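Local coordinates for NDP-N-acetyl-D-galactosaminuronic acid dehydrogenase (Methanosarcina mazei Go1, PDB 3G79) that acts as an NDP-N-acetyl-D-galactosaminuronic acid dehydrogenase, an NAD-dependent oxidoreductase of the UDP-glucose/GDP-mannose dehydrogenase family, at the interface of chains A and B. Residues are numbered along the deposited sequence; one frame, centred on the assembly and turned at random. Chains: chain A/B, NDP-N-acetyl-D-galactosaminuronic acid dehydrogenase.

Contact 1: the interface of chains A and B. Residues chain A 301-302, 305, 320, 322; chain B 251, 255.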
loop_
_atom_site.group_PDB
_atom_site.type_symbol
_atom_site.label_atom_id
_atom_site.label_comp_id
_atom_site.label_asym_id
_atom_site.label_seq_id
_atom_site.Cartn_x
_atom_site.Cartn_y
_atom_site.Cartn_z
ATOM N N LEU A 301 8.405 -15.677 3.660
ATOM C CA LEU A 301 7.427 -15.894 2.570
ATOM C C LEU A 301 8.092 -16.577 1.394
ATOM O O LEU A 301 7.586 -17.566 0.842
ATOM C CB LEU A 301 6.802 -14.578 2.061
ATOM C CG LEU A 301 5.363 -14.172 2.366
ATOM C CD1 LEU A 301 4.816 -13.259 1.242
ATOM C CD2 LEU A 301 4.487 -15.378 2.501
ATOM N N GLU A 302 9.224 -16.021 1.004
ATOM C CA GLU A 302 10.001 -16.601 -0.059
ATOM C C GLU A 302 10.270 -18.056 0.191
ATOM O O GLU A 302 9.897 -18.851 -0.648
ATOM C CB GLU A 302 11.283 -15.819 -0.312
ATOM C CG GLU A 302 11.034 -14.381 -0.616
ATOM C CD GLU A 302 10.042 -14.099 -1.798
ATOM O OE1 GLU A 302 9.761 -14.970 -2.643
ATOM O OE2 GLU A 302 9.556 -12.962 -1.889
ATOM N N VAL A 305 6.944 -20.100 0.040
ATOM C CA VAL A 305 6.293 -20.350 -1.220
ATOM C C VAL A 305 6.798 -21.662 -1.834
ATOM O O VAL A 305 6.144 -22.255 -2.691
ATOM C CB VAL A 305 6.372 -19.094 -2.159
ATOM C CG1 VAL A 305 7.657 -19.032 -2.961
ATOM C CG2 VAL A 305 5.191 -19.063 -3.083
ATOM N N SER A 320 10.704 -11.095 -6.933
ATOM C CA SER A 320 9.573 -10.891 -6.097
ATOM C C SER A 320 9.608 -9.433 -5.799
ATOM O O SER A 320 10.672 -8.871 -5.457
ATOM C CB SER A 320 9.791 -11.658 -4.820
ATOM O OG SER A 320 8.924 -11.250 -3.778
ATOM N N TYR A 322 8.622 -8.299 -3.158
ATOM C CA TYR A 322 8.944 -8.065 -1.744
ATOM C C TYR A 322 10.442 -8.067 -1.602
ATOM O O TYR A 322 10.998 -7.247 -0.880
ATOM C CB TYR A 322 8.302 -9.113 -0.833
ATOM C CG TYR A 322 6.879 -9.446 -1.208
ATOM C CD1 TYR A 322 5.906 -8.428 -1.387
ATOM C CD2 TYR A 322 6.482 -10.765 -1.351
ATOM C CE1 TYR A 322 4.568 -8.732 -1.710
ATOM C CE2 TYR A 322 5.151 -11.085 -1.678
ATOM C CZ TYR A 322 4.200 -10.064 -1.855
ATOM O OH TYR A 322 2.904 -10.428 -2.166
ATOM N N GLN B 251 0.460 -10.591 -6.296
ATOM C CA GLN B 251 1.569 -11.492 -5.956
ATOM C C GLN B 251 1.280 -12.359 -4.739
ATOM O O GLN B 251 1.739 -13.485 -4.683
ATOM C CB GLN B 251 2.898 -10.774 -5.743
ATOM C CG GLN B 251 4.039 -11.785 -5.432
ATOM C CD GLN B 251 5.405 -11.152 -5.360
ATOM O OE1 GLN B 251 5.605 -10.025 -5.826
ATOM N NE2 GLN B 251 6.373 -11.883 -4.779
ATOM N N TYR B 255 1.393 -16.486 -4.552
ATOM C CA TYR B 255 2.092 -17.179 -3.455
ATOM C C TYR B 255 1.178 -18.105 -2.692
ATOM O O TYR B 255 1.603 -19.199 -2.269
ATOM C CB TYR B 255 2.732 -16.145 -2.518
ATOM C CG TYR B 255 4.086 -15.692 -3.043
ATOM C CD1 TYR B 255 5.148 -15.446 -2.173
ATOM C CD2 TYR B 255 4.318 -15.566 -4.416
ATOM C CE1 TYR B 255 6.385 -15.063 -2.634
ATOM C CE2 TYR B 255 5.562 -15.170 -4.892
ATOM C CZ TYR B 255 6.597 -14.922 -4.002
ATOM O OH TYR B 255 7.841 -14.560 -4.461
#

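Contact 2: the interface of chains A and B. Residues chain A 252, 259, 261, 266; chain B 151, 229-230, 233.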
loop_
_atom_site.group_PDB
_atom_site.type_symbol
_atom_site.label_atom_id
_atom_site.label_comp_id
_atom_site.label_asym_id
_atom_site.label_seq_id
_atom_site.Cartn_x
_atom_site.Cartn_y
_atom_site.Cartn_z
ATOM N N LEU A 252 10.091 6.936 -3.754
ATOM C CA LEU A 252 9.572 8.130 -4.392
ATOM C C LEU A 252 10.483 9.272 -3.950
ATOM O O LEU A 252 10.773 10.179 -4.739
ATOM C CB LEU A 252 8.126 8.384 -3.986
ATOM C CG LEU A 252 7.085 9.135 -4.796
ATOM C CD1 LEU A 252 6.556 10.227 -3.885
ATOM C CD2 LEU A 252 7.492 9.632 -6.239
ATOM N N MET A 259 14.407 15.048 -9.210
ATOM C CA MET A 259 13.590 15.996 -9.979
ATOM C C MET A 259 13.605 17.352 -9.278
ATOM O O MET A 259 12.936 18.295 -9.693
ATOM C CB MET A 259 12.136 15.478 -10.233
ATOM C CG MET A 259 11.978 14.469 -11.402
ATOM S SD MET A 259 10.330 13.711 -11.711
ATOM C CE MET A 259 10.525 12.521 -10.392
ATOM N N ILE A 261 12.274 18.145 -6.534
ATOM C CA ILE A 261 10.964 18.451 -5.896
ATOM C C ILE A 261 10.802 17.887 -4.464
ATOM O O ILE A 261 11.504 16.981 -4.080
ATOM C CB ILE A 261 9.770 17.981 -6.742
ATOM C CG1 ILE A 261 9.880 16.469 -7.019
ATOM C CG2 ILE A 261 9.673 18.823 -8.020
ATOM C CD1 ILE A 261 8.552 15.777 -7.468
ATOM N N VAL A 266 4.424 15.899 -2.570
ATOM C CA VAL A 266 3.905 14.828 -3.416
ATOM C C VAL A 266 3.059 13.990 -2.508
ATOM O O VAL A 266 1.850 13.866 -2.728
ATOM C CB VAL A 266 5.025 14.083 -4.216
ATOM C CG1 VAL A 266 4.471 12.965 -5.115
ATOM C CG2 VAL A 266 5.779 15.117 -5.108
ATOM N N PRO B 151 5.294 14.473 -16.182
ATOM C CA PRO B 151 6.109 15.323 -15.308
ATOM C C PRO B 151 7.167 16.071 -16.099
ATOM O O PRO B 151 7.758 15.492 -17.013
ATOM C CB PRO B 151 6.767 14.338 -14.335
ATOM C CG PRO B 151 5.900 13.131 -14.352
ATOM C CD PRO B 151 5.163 13.100 -15.664
ATOM N N THR B 229 6.205 21.033 -11.152
ATOM C CA THR B 229 6.657 19.638 -11.255
ATOM C C THR B 229 6.073 18.723 -10.137
ATOM O O THR B 229 5.538 17.679 -10.450
ATOM C CB THR B 229 8.161 19.572 -11.242
ATOM O OG1 THR B 229 8.658 20.675 -11.990
ATOM C CG2 THR B 229 8.647 18.301 -11.858
ATOM N N ALA B 230 6.136 19.127 -8.859
ATOM C CA ALA B 230 5.556 18.319 -7.752
ATOM C C ALA B 230 4.077 17.963 -8.002
ATOM O O ALA B 230 3.644 16.856 -7.690
ATOM C CB ALA B 230 5.713 19.021 -6.427
ATOM N N VAL B 233 4.011 15.246 -10.800
ATOM C CA VAL B 233 4.446 13.992 -10.202
ATOM C C VAL B 233 3.381 13.358 -9.238
ATOM O O VAL B 233 3.262 12.115 -9.136
ATOM C CB VAL B 233 5.789 14.186 -9.548
ATOM C CG1 VAL B 233 6.208 12.945 -8.730
ATOM C CG2 VAL B 233 6.836 14.480 -10.597
#

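Contact 3: the interface of chains A and B. Residues chain A 251, 254-255, 328; chain B 302, 313-314, 320-321.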
loop_
_atom_site.group_PDB
_atom_site.type_symbol
_atom_site.label_atom_id
_atom_site.label_comp_id
_atom_site.label_asym_id
_atom_site.label_seq_id
_atom_site.Cartn_x
_atom_site.Cartn_y
_atom_site.Cartn_z
ATOM N N GLN A 251 11.447 5.041 -2.134
ATOM C CA GLN A 251 11.687 5.103 -3.564
ATOM C C GLN A 251 11.222 6.420 -4.188
ATOM O O GLN A 251 11.903 6.972 -5.053
ATOM C CB GLN A 251 10.969 3.949 -4.249
ATOM C CG GLN A 251 10.778 4.133 -5.712
ATOM C CD GLN A 251 11.905 3.586 -6.512
ATOM O OE1 GLN A 251 13.098 3.800 -6.202
ATOM N NE2 GLN A 251 11.547 2.871 -7.586
ATOM N N LEU A 254 13.798 9.039 -3.396
ATOM C CA LEU A 254 14.897 9.055 -4.377
ATOM C C LEU A 254 14.480 9.744 -5.702
ATOM O O LEU A 254 15.137 10.633 -6.141
ATOM C CB LEU A 254 15.477 7.661 -4.618
ATOM C CG LEU A 254 15.834 6.927 -3.338
ATOM C CD1 LEU A 254 16.154 5.479 -3.579
ATOM C CD2 LEU A 254 16.994 7.594 -2.681
ATOM N N TYR A 255 13.335 9.397 -6.270
ATOM C CA TYR A 255 12.853 10.065 -7.485
ATOM C C TYR A 255 12.666 11.570 -7.311
ATOM O O TYR A 255 12.920 12.341 -8.236
ATOM C CB TYR A 255 11.557 9.404 -7.968
ATOM C CG TYR A 255 11.779 8.083 -8.677
ATOM C CD1 TYR A 255 10.716 7.393 -9.284
ATOM C CD2 TYR A 255 13.046 7.532 -8.766
ATOM C CE1 TYR A 255 10.927 6.183 -9.955
ATOM C CE2 TYR A 255 13.263 6.345 -9.419
ATOM C CZ TYR A 255 12.207 5.669 -10.012
ATOM O OH TYR A 255 12.486 4.478 -10.665
ATOM N N VAL A 328 15.497 -1.846 -1.506
ATOM C CA VAL A 328 15.272 -0.398 -1.488
ATOM C C VAL A 328 15.549 0.043 -0.042
ATOM O O VAL A 328 16.496 0.801 0.231
ATOM C CB VAL A 328 13.862 -0.030 -2.019
ATOM C CG1 VAL A 328 13.495 1.407 -1.736
ATOM C CG2 VAL A 328 13.796 -0.252 -3.500
ATOM N N GLU B 302 8.902 7.413 -14.369
ATOM C CA GLU B 302 10.269 7.032 -14.692
ATOM C C GLU B 302 10.869 7.851 -15.879
ATOM O O GLU B 302 12.035 8.266 -15.797
ATOM C CB GLU B 302 10.406 5.515 -14.864
ATOM C CG GLU B 302 9.820 4.743 -13.681
ATOM C CD GLU B 302 10.685 3.606 -13.156
ATOM O OE1 GLU B 302 11.456 2.993 -13.952
ATOM O OE2 GLU B 302 10.549 3.298 -11.941
ATOM N N ASP B 313 20.553 8.175 -7.281
ATOM C CA ASP B 313 21.133 6.939 -6.752
ATOM C C ASP B 313 19.996 5.957 -6.354
ATOM O O ASP B 313 18.951 6.353 -5.823
ATOM C CB ASP B 313 22.250 7.148 -5.677
ATOM C CG ASP B 313 21.728 7.683 -4.348
ATOM O OD1 ASP B 313 20.672 8.330 -4.370
ATOM O OD2 ASP B 313 22.358 7.493 -3.288
ATOM N N TYR B 314 20.192 4.687 -6.705
ATOM C CA TYR B 314 19.223 3.614 -6.513
ATOM C C TYR B 314 20.132 2.404 -6.480
ATOM O O TYR B 314 21.246 2.475 -7.045
ATOM C CB TYR B 314 18.238 3.539 -7.699
ATOM C CG TYR B 314 16.969 2.705 -7.438
ATOM C CD1 TYR B 314 16.002 3.120 -6.499
ATOM C CD2 TYR B 314 16.727 1.506 -8.127
ATOM C CE1 TYR B 314 14.820 2.346 -6.244
ATOM C CE2 TYR B 314 15.564 0.732 -7.875
ATOM C CZ TYR B 314 14.606 1.166 -6.944
ATOM O OH TYR B 314 13.456 0.420 -6.698
ATOM N N SER B 320 12.800 -1.076 -11.118
ATOM C CA SER B 320 12.244 -0.490 -9.915
ATOM C C SER B 320 10.977 -1.246 -9.516
ATOM O O SER B 320 10.263 -1.753 -10.378
ATOM C CB SER B 320 11.908 0.951 -10.186
ATOM O OG SER B 320 10.733 1.067 -10.965
ATOM N N ILE B 321 10.674 -1.308 -8.221
ATOM C CA ILE B 321 9.439 -1.954 -7.790
ATOM C C ILE B 321 8.212 -1.551 -8.619
ATOM O O ILE B 321 7.261 -2.307 -8.710
ATOM C CB ILE B 321 9.110 -1.667 -6.343
ATOM C CG1 ILE B 321 9.258 -0.186 -6.066
ATOM C CG2 ILE B 321 10.038 -2.405 -5.412
ATOM C CD1 ILE B 321 9.402 0.063 -4.612
#

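Contact 1: the interface of chains A and B
B:Tyr255 reaches over to chain A and donates its phenol OH to carboxylate oxygen OE1 of A:Glu302 at 2.7 Å. The acceptor uses its syn lone pair, and the carboxylate stands almost perpendicular to the ring (88° between planes), with its carbon CD in the ring plane at the edge. One face of the same ring carries the methyl CG2 of A:Val305, 3.8 Å from the ring centroid, a CH-pi contact displaced toward the rim. This methyl is placed there by a chi1 of 85°, which turns CG2 anti to the backbone N and leaves CG1 between N and the carbonyl carbon. Beside the tyrosine, the extended B:Gln251 gives its amide NE2 to A:Ser320 OG at 2.8 Å, with the hydroxyl lying close to the amide plane. That amide is also stacked on the ring of A:Tyr322, B:Gln251 CD to A:Tyr322 CE2 3.7 Å, at an interplanar angle of 26°. Further out, A:Ser320 OG donates to A:Glu302 OE2 at 2.6 Å and accepts from A:Tyr322 N at 3.0 Å. The serine links both cross-chain bonds in one network and would hold the carboxylate's orientation. Chain B contributes helix 228-259; chain A contributes helix 293-305, the loop residue A:Ser320 and the first turn of helix 321-345.

Contact 2: the interface of chains A and B
A:Ile261 packs on B:Thr229, B:Ala230 and B:Val233, in the first turns of a chain B helix. At CB the chain divides: a chi1 of 57° sets CG1 between the backbone N and the carbonyl carbon, while CG2 stands anti to that carbon. The CG2 methyl of A:Ile261 rests on B:Thr229 CB at 3.6 Å and on the backbone N of B:Ala230, also at 3.6 Å, the two side chains of the isoleucine and threonine crossing at about a right angle. CG1 serves as the spacer, and with chi2 at 162° it carries CD1 toward B:Val233. At the tip, CD1 of A:Ile261 packs on B:Val233 CG2 at 3.8 Å and on B:Ala230 CA at 3.9 Å. B:Val233 also meets A:Met259 and A:Val266: the thioether SD of A:Met259 lies 3.7 Å from B:Val233 CG2, and A:Val266 CG1 lies 4.0 Å from B:Val233 CG1. The second methyl of A:Val266, CG2, lies 3.8 Å from the carbonyl O of B:Ala230. These separations are those of ordinary van der Waals packing. In the fold, the loop holding A:Met259 and A:Ile261 joins helices 228-258 and 263-271, and it abuts the N-terminal end of chain B helix 228-259.

Contact 3: the interface of chains A and B
The hydrogen bonding links A:Tyr255 to B:Glu302, the phenol OH of the tyrosine donating to OE2 of the glutamate at 2.6 Å. The donor stands above the carboxylate plane, 73° out of it, and the acceptor atom lies in the plane of the ring at its edge. B:Ser320 OG approaches the same OE2 from the opposite face, on the syn side, so one oxygen accepts from two hydroxyls; the modelled serine bond is very short and its length carries little weight. The apolar contacts gather round B:Tyr314. A:Leu254 CD1 touches B:Tyr314 CD1 at 3.8 Å, the side chains crossing near a right angle. A:Val328 CG2 meets the phenol end, 3.8 Å from B:Tyr314 CZ. A separate van der Waals contact with a polar backbone atom sets A:Leu254 CD1 3.7 Å from the carbonyl O of B:Asp313. A further group is the amide of A:Gln251, whose chain bends at chi2 (90°) and brings its head to B:Tyr314. The modelled overlap with that ring is too close to be real, so the relative placement of amide and ring is doubtful. Chain A presents helices 228-258 and 321-345; chain B presents helix 293-307, the loop carrying B:Asp313 to B:Ser320, and the start of its own helix 321-345.

The long helix beginning at residue 228 takes part in all three sites: its later turns supply Gln251 and Tyr255 to contacts 1 and 3, while its first turns, from chain B, supply most of that chain's side of contact 2, faced in part by A:Leu252 of the same helix in chain A. Contacts 1 and 3 involve partly the same residues with the chains exchanged and lie about 21 Å apart between the centres of their C-alpha atoms; contacts 2 and 3 are about 13 Å apart, contacts 1 and 2 about 31 Å. Polar and apolar patches thus line one extended two-fold interface, consistent with the helix-mediated dimer expected of this dehydrogenase family.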